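Local coordinates for protein PaxB (Photorhabdus luminescens, PDB 6EK4) that probably acts as one component of a two-component alpha-helical pore-forming toxin of the YaxAB type, at residues I191-P205 / I241-A253. Residues are numbered along the deposited sequence; the frame is centred on the assembly and turned at random.
Sequences IRQYNLADMFKDYIP and ISKGLKYIELADA
The ring of Tyr247 lies between Ala197, whose CB sits over one face 4.1 Å from the ring centroid in a CH-pi contact, and the backbone N of Ile204, which lies over the opposite face, offset toward the rim. Phe200 O comes in at the ring edge, in plane, and Tyr247 OH is 3.0 Å from Phe200 O; three carbonyl oxygens, of Leu196, Phe200 and Tyr203, gather round this hydroxyl, whose one proton cannot serve them all. Ile191 CG2 touches Tyr247 CE1 from an oblique direction, while Ile191 CD1 meets Leu250 CD2 tip to tip at 3.8 Å.

The second ring, Tyr203, has Gly244 O at its edge and Lys246 CG over one face, in a CH-pi contact. With chi1 of Lys246 at -61°, CG anti to the carbonyl carbon, CG lies over the ring, and the extended chain beyond it carries CE to the phenol end, 3.6 Å from Tyr203 OH.

The backbones meet in a single beta bridge, Tyr203 with Lys246. Ile204 N gives a straight hydrogen bond to Leu245 O (2.8 Å, 180°), and Tyr247 N, in the first turn of its helix, bonds to Asp202 O at 3.2 Å. Water 3 extends the link, joining Ile204 O to Leu245 N. Ile204 packs CG1 against Tyr247 CD1 and CE1, and its CD1 reaches Leu245 CD2 and Leu250 CD2.

The contact thus ties the end of helix 149-193, the short helix 196-199 and the loop after it to the start of helix 247-321 and the residues just before it, at one end of the elongated molecule. Helix 217-237 packs on Ile191 and Leu245 through Ile227 and Ala234, and Leu250 rests on Ile184 and Gln188 of helix 149-193.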
loop_
_atom_site.group_PDB
_atom_site.type_symbol
_atom_site.label_atom_id
_atom_site.label_comp_id
_atom_site.label_asym_id
_atom_site.label_seq_id
_atom_site.Cartn_x
_atom_site.Cartn_y
_atom_site.Cartn_z
ATOM N N ILE A 191 28.345 -51.366 -18.553
ATOM C CA ILE A 191 27.821 -52.660 -19.001
ATOM C C ILE A 191 27.682 -52.669 -20.524
ATOM O O ILE A 191 28.096 -53.621 -21.185
ATOM C CB ILE A 191 26.458 -52.981 -18.340
ATOM C CG1 ILE A 191 26.658 -53.295 -16.854
ATOM C CG2 ILE A 191 25.771 -54.157 -19.028
ATOM C CD1 ILE A 191 25.394 -53.211 -16.026
ATOM N N ARG A 192 27.101 -51.604 -21.067
ATOM C CA ARG A 192 26.892 -51.476 -22.510
ATOM C C ARG A 192 28.203 -51.282 -23.279
ATOM O O ARG A 192 28.368 -51.823 -24.373
ATOM C CB ARG A 192 25.928 -50.317 -22.799
ATOM C CG ARG A 192 24.482 -50.611 -22.415
ATOM C CD ARG A 192 23.720 -49.352 -22.013
ATOM N NE ARG A 192 22.265 -49.503 -22.096
ATOM C CZ ARG A 192 21.519 -50.261 -21.289
ATOM N NH1 ARG A 192 22.067 -50.977 -20.308
ATOM N NH2 ARG A 192 20.203 -50.311 -21.471
ATOM N N GLN A 193 29.129 -50.518 -22.702
ATOM C CA GLN A 193 30.405 -50.207 -23.355
ATOM C C GLN A 193 31.318 -51.428 -23.465
ATOM O O GLN A 193 31.946 -51.642 -24.503
ATOM C CB GLN A 193 31.128 -49.084 -22.599
ATOM C CG GLN A 193 32.439 -48.627 -23.228
ATOM C CD GLN A 193 33.153 -47.571 -22.400
ATOM O OE1 GLN A 193 32.535 -46.861 -21.605
ATOM N NE2 GLN A 193 34.466 -47.463 -22.585
ATOM N N TYR A 194 31.392 -52.217 -22.395
ATOM C CA TYR A 194 32.281 -53.383 -22.342
ATOM C C TYR A 194 31.565 -54.718 -22.600
ATOM O O TYR A 194 32.157 -55.783 -22.421
ATOM C CB TYR A 194 33.012 -53.416 -20.997
ATOM C CG TYR A 194 34.057 -52.332 -20.857
ATOM C CD1 TYR A 194 35.299 -52.457 -21.472
ATOM C CD2 TYR A 194 33.806 -51.182 -20.114
ATOM C CE1 TYR A 194 36.263 -51.469 -21.350
ATOM C CE2 TYR A 194 34.764 -50.189 -19.987
ATOM C CZ TYR A 194 35.990 -50.337 -20.606
ATOM O OH TYR A 194 36.947 -49.357 -20.485
ATOM N N ASN A 195 30.304 -54.651 -23.031
ATOM C CA ASN A 195 29.520 -55.835 -23.407
ATOM C C ASN A 195 29.451 -56.895 -22.308
ATOM O O ASN A 195 29.632 -58.086 -22.569
ATOM C CB ASN A 195 30.063 -56.453 -24.703
ATOM C CG ASN A 195 30.198 -55.440 -25.825
ATOM O OD1 ASN A 195 31.027 -54.533 -25.758
ATOM N ND2 ASN A 195 29.391 -55.597 -26.869
ATOM N N LEU A 196 29.181 -56.459 -21.082
ATOM C CA LEU A 196 29.111 -57.370 -19.933
ATOM C C LEU A 196 27.936 -58.350 -20.020
ATOM O O LEU A 196 28.013 -59.455 -19.489
ATOM C CB LEU A 196 29.052 -56.586 -18.615
ATOM C CG LEU A 196 30.403 -56.223 -17.988
ATOM C CD1 LEU A 196 31.344 -55.584 -19.001
ATOM C CD2 LEU A 196 30.201 -55.307 -16.789
ATOM N N ALA A 197 26.859 -57.945 -20.690
ATOM C CA ALA A 197 25.695 -58.813 -20.889
ATOM C C ALA A 197 25.998 -59.978 -21.836
ATOM O O ALA A 197 25.351 -61.026 -21.765
ATOM C CB ALA A 197 24.517 -58.005 -21.409
ATOM N N ASP A 198 26.977 -59.785 -22.719
ATOM C CA ASP A 198 27.406 -60.827 -23.652
ATOM C C ASP A 198 28.192 -61.926 -22.927
ATOM O O ASP A 198 27.994 -63.110 -23.195
ATOM C CB ASP A 198 28.249 -60.212 -24.780
ATOM C CG ASP A 198 28.418 -61.144 -25.978
ATOM O OD1 ASP A 198 29.210 -60.800 -26.883
ATOM O OD2 ASP A 198 27.765 -62.210 -26.031
ATOM N N MET A 199 29.076 -61.529 -22.012
ATOM C CA MET A 199 29.862 -62.482 -21.222
ATOM C C MET A 199 29.013 -63.155 -20.148
ATOM O O MET A 199 28.863 -64.378 -20.137
ATOM C CB MET A 199 31.045 -61.789 -20.541
ATOM C CG MET A 199 32.185 -61.396 -21.464
ATOM S SD MET A 199 33.652 -60.919 -20.524
ATOM C CE MET A 199 34.236 -62.513 -19.954
ATOM N N PHE A 200 28.471 -62.342 -19.243
ATOM C CA PHE A 200 27.733 -62.837 -18.084
ATOM C C PHE A 200 26.237 -62.843 -18.383
ATOM O O PHE A 200 25.624 -61.786 -18.523
ATOM C CB PHE A 200 28.028 -61.971 -16.854
ATOM C CG PHE A 200 29.495 -61.820 -16.555
ATOM C CD1 PHE A 200 30.234 -60.792 -17.130
ATOM C CD2 PHE A 200 30.141 -62.703 -15.700
ATOM C CE1 PHE A 200 31.586 -60.649 -16.859
ATOM C CE2 PHE A 200 31.493 -62.565 -15.425
ATOM C CZ PHE A 200 32.216 -61.537 -16.005
ATOM N N LYS A 201 25.656 -64.037 -18.484
ATOM C CA LYS A 201 24.246 -64.185 -18.843
ATOM C C LYS A 201 23.328 -63.692 -17.730
ATOM O O LYS A 201 23.577 -63.962 -16.555
ATOM C CB LYS A 201 23.912 -65.650 -19.140
ATOM C CG LYS A 201 24.641 -66.242 -20.333
ATOM C CD LYS A 201 24.127 -67.642 -20.635
ATOM C CE LYS A 201 24.839 -68.260 -21.827
ATOM N NZ LYS A 201 24.197 -69.534 -22.257
ATOM N N ASP A 202 22.278 -62.966 -18.112
ATOM C CA ASP A 202 21.189 -62.573 -17.206
ATOM C C ASP A 202 21.611 -61.676 -16.039
ATOM O O ASP A 202 21.165 -60.534 -15.946
ATOM C CB ASP A 202 20.456 -63.812 -16.670
ATOM C CG ASP A 202 19.861 -64.663 -17.778
ATOM O OD1 ASP A 202 19.094 -64.119 -18.603
ATOM O OD2 ASP A 202 20.153 -65.877 -17.821
ATOM N N TYR A 203 22.451 -62.199 -15.148
ATOM C CA TYR A 203 22.861 -61.469 -13.947
ATOM C C TYR A 203 24.093 -60.599 -14.173
ATOM O O TYR A 203 24.990 -60.955 -14.939
ATOM C CB TYR A 203 23.109 -62.443 -12.794
ATOM C CG TYR A 203 21.842 -63.105 -12.309
ATOM C CD1 TYR A 203 21.445 -64.344 -12.803
ATOM C CD2 TYR A 203 21.026 -62.480 -11.369
ATOM C CE1 TYR A 203 20.279 -64.950 -12.366
ATOM C CE2 TYR A 203 19.858 -63.076 -10.925
ATOM C CZ TYR A 203 19.488 -64.311 -11.425
ATOM O OH TYR A 203 18.327 -64.907 -10.988
ATOM N N ILE A 204 24.115 -59.453 -13.495
ATOM C CA ILE A 204 25.235 -58.518 -13.551
ATOM C C ILE A 204 26.431 -59.151 -12.840
ATOM O O ILE A 204 26.260 -59.773 -11.791
ATOM C CB ILE A 204 24.861 -57.170 -12.881
ATOM C CG1 ILE A 204 23.806 -56.436 -13.713
ATOM C CG2 ILE A 204 26.078 -56.269 -12.704
ATOM C CD1 ILE A 204 23.024 -55.398 -12.939
ATOM N N PRO A 205 27.644 -59.009 -13.409
ATOM C CA PRO A 205 28.813 -59.607 -12.764
ATOM C C PRO A 205 29.117 -59.011 -11.391
ATOM O O PRO A 205 28.911 -57.816 -11.173
ATOM C CB PRO A 205 29.958 -59.300 -13.742
ATOM C CG PRO A 205 29.477 -58.147 -14.552
ATOM C CD PRO A 205 28.004 -58.370 -14.689
ATOM N N ILE A 241 17.637 -57.919 -0.948
ATOM C CA ILE A 241 18.656 -58.038 0.100
ATOM C C ILE A 241 19.202 -59.468 0.163
ATOM O O ILE A 241 19.755 -59.888 1.183
ATOM C CB ILE A 241 18.107 -57.600 1.483
ATOM C CG1 ILE A 241 16.892 -58.444 1.915
ATOM C CG2 ILE A 241 17.732 -56.125 1.456
ATOM C CD1 ILE A 241 17.212 -59.598 2.843
ATOM N N SER A 242 19.076 -60.194 -0.947
ATOM C CA SER A 242 19.341 -61.632 -0.974
ATOM C C SER A 242 20.009 -62.094 -2.269
ATOM O O SER A 242 21.113 -62.638 -2.244
ATOM C CB SER A 242 18.027 -62.392 -0.775
ATOM O OG SER A 242 17.037 -61.947 -1.690
ATOM N N LYS A 243 19.331 -61.873 -3.392
ATOM C CA LYS A 243 19.760 -62.404 -4.686
ATOM C C LYS A 243 20.637 -61.421 -5.455
ATOM O O LYS A 243 20.804 -60.270 -5.051
ATOM C CB LYS A 243 18.537 -62.750 -5.538
ATOM C CG LYS A 243 17.543 -63.684 -4.866
ATOM C CD LYS A 243 16.243 -63.753 -5.650
ATOM C CE LYS A 243 15.204 -64.596 -4.931
ATOM N NZ LYS A 243 13.880 -64.535 -5.608
ATOM N N GLY A 244 21.189 -61.893 -6.569
ATOM C CA GLY A 244 21.921 -61.040 -7.502
ATOM C C GLY A 244 20.965 -60.244 -8.373
ATOM O O GLY A 244 19.769 -60.543 -8.429
ATOM N N LEU A 245 21.496 -59.237 -9.061
ATOM C CA LEU A 245 20.683 -58.319 -9.855
ATOM C C LEU A 245 20.783 -58.632 -11.345
ATOM O O LEU A 245 21.882 -58.791 -11.878
ATOM C CB LEU A 245 21.135 -56.878 -9.602
ATOM C CG LEU A 245 20.247 -55.754 -10.141
ATOM C CD1 LEU A 245 18.880 -55.766 -9.475
ATOM C CD2 LEU A 245 20.927 -54.407 -9.943
ATOM N N LYS A 246 19.631 -58.724 -12.009
ATOM C CA LYS A 246 19.586 -58.905 -13.459
ATOM C C LYS A 246 19.726 -57.558 -14.162
ATOM O O LYS A 246 19.543 -56.508 -13.545
ATOM C CB LYS A 246 18.275 -59.569 -13.886
ATOM C CG LYS A 246 18.049 -60.954 -13.306
ATOM C CD LYS A 246 17.015 -61.719 -14.118
ATOM C CE LYS A 246 16.577 -62.999 -13.425
ATOM N NZ LYS A 246 15.788 -63.878 -14.332
ATOM N N TYR A 247 20.040 -57.592 -15.454
ATOM C CA TYR A 247 20.180 -56.365 -16.243
ATOM C C TYR A 247 18.827 -55.684 -16.436
ATOM O O TYR A 247 18.720 -54.464 -16.308
ATOM C CB TYR A 247 20.822 -56.652 -17.603
ATOM C CG TYR A 247 22.190 -57.292 -17.509
ATOM C CD1 TYR A 247 23.291 -56.569 -17.055
ATOM C CD2 TYR A 247 22.384 -58.618 -17.876
ATOM C CE1 TYR A 247 24.544 -57.154 -16.967
ATOM C CE2 TYR A 247 23.630 -59.211 -17.790
ATOM C CZ TYR A 247 24.707 -58.477 -17.335
ATOM O OH TYR A 247 25.945 -59.068 -17.253
ATOM N N ILE A 248 17.801 -56.476 -16.741
ATOM C CA ILE A 248 16.434 -55.956 -16.874
ATOM C C ILE A 248 15.914 -55.352 -15.566
ATOM O O ILE A 248 15.115 -54.415 -15.587
ATOM C CB ILE A 248 15.439 -57.031 -17.384
ATOM C CG1 ILE A 248 15.319 -58.212 -16.402
ATOM C CG2 ILE A 248 15.845 -57.522 -18.767
ATOM C CD1 ILE A 248 14.104 -58.149 -15.496
ATOM N N GLU A 249 16.368 -55.891 -14.435
ATOM C CA GLU A 249 15.997 -55.366 -13.120
ATOM C C GLU A 249 16.679 -54.020 -12.845
ATOM O O GLU A 249 16.122 -53.168 -12.154
ATOM C CB GLU A 249 16.327 -56.382 -12.020
ATOM C CG GLU A 249 15.453 -57.629 -12.071
ATOM C CD GLU A 249 15.889 -58.717 -11.103
ATOM O OE1 GLU A 249 16.640 -58.418 -10.150
ATOM O OE2 GLU A 249 15.471 -59.879 -11.293
ATOM N N LEU A 250 17.877 -53.834 -13.395
ATOM C CA LEU A 250 18.583 -52.555 -13.307
ATOM C C LEU A 250 17.805 -51.459 -14.043
ATOM O O LEU A 250 17.656 -50.348 -13.534
ATOM C CB LEU A 250 19.998 -52.681 -13.887
ATOM C CG LEU A 250 20.963 -51.514 -13.662
ATOM C CD1 LEU A 250 21.307 -51.367 -12.189
ATOM C CD2 LEU A 250 22.226 -51.707 -14.486
ATOM N N ALA A 251 17.314 -51.785 -15.237
ATOM C CA ALA A 251 16.485 -50.866 -16.024
ATOM C C ALA A 251 15.121 -50.647 -15.369
ATOM O O ALA A 251 14.572 -49.545 -15.416
ATOM C CB ALA A 251 16.308 -51.396 -17.439
ATOM N N ASP A 252 14.580 -51.705 -14.769
ATOM C CA ASP A 252 13.327 -51.627 -14.017
ATOM C C ASP A 252 13.469 -50.716 -12.793
ATOM O O ASP A 252 12.541 -49.984 -12.448
ATOM C CB ASP A 252 12.887 -53.033 -13.587
ATOM C CG ASP A 252 11.553 -53.040 -12.853
ATOM O OD1 ASP A 252 10.658 -52.244 -13.213
ATOM O OD2 ASP A 252 11.399 -53.855 -11.918
ATOM N N ALA A 253 14.632 -50.769 -12.143
ATOM C CA ALA A 253 14.918 -49.918 -10.984
ATOM C C ALA A 253 15.004 -48.441 -11.368
ATOM O O ALA A 253 14.559 -47.572 -10.615
ATOM C CB ALA A 253 16.211 -50.360 -10.312
HETATM O O HOH W 1 20.377 -52.483 -17.690
HETATM O O HOH W 2 18.667 -59.440 -17.436
HETATM O O HOH W 3 24.091 -58.989 -9.820
#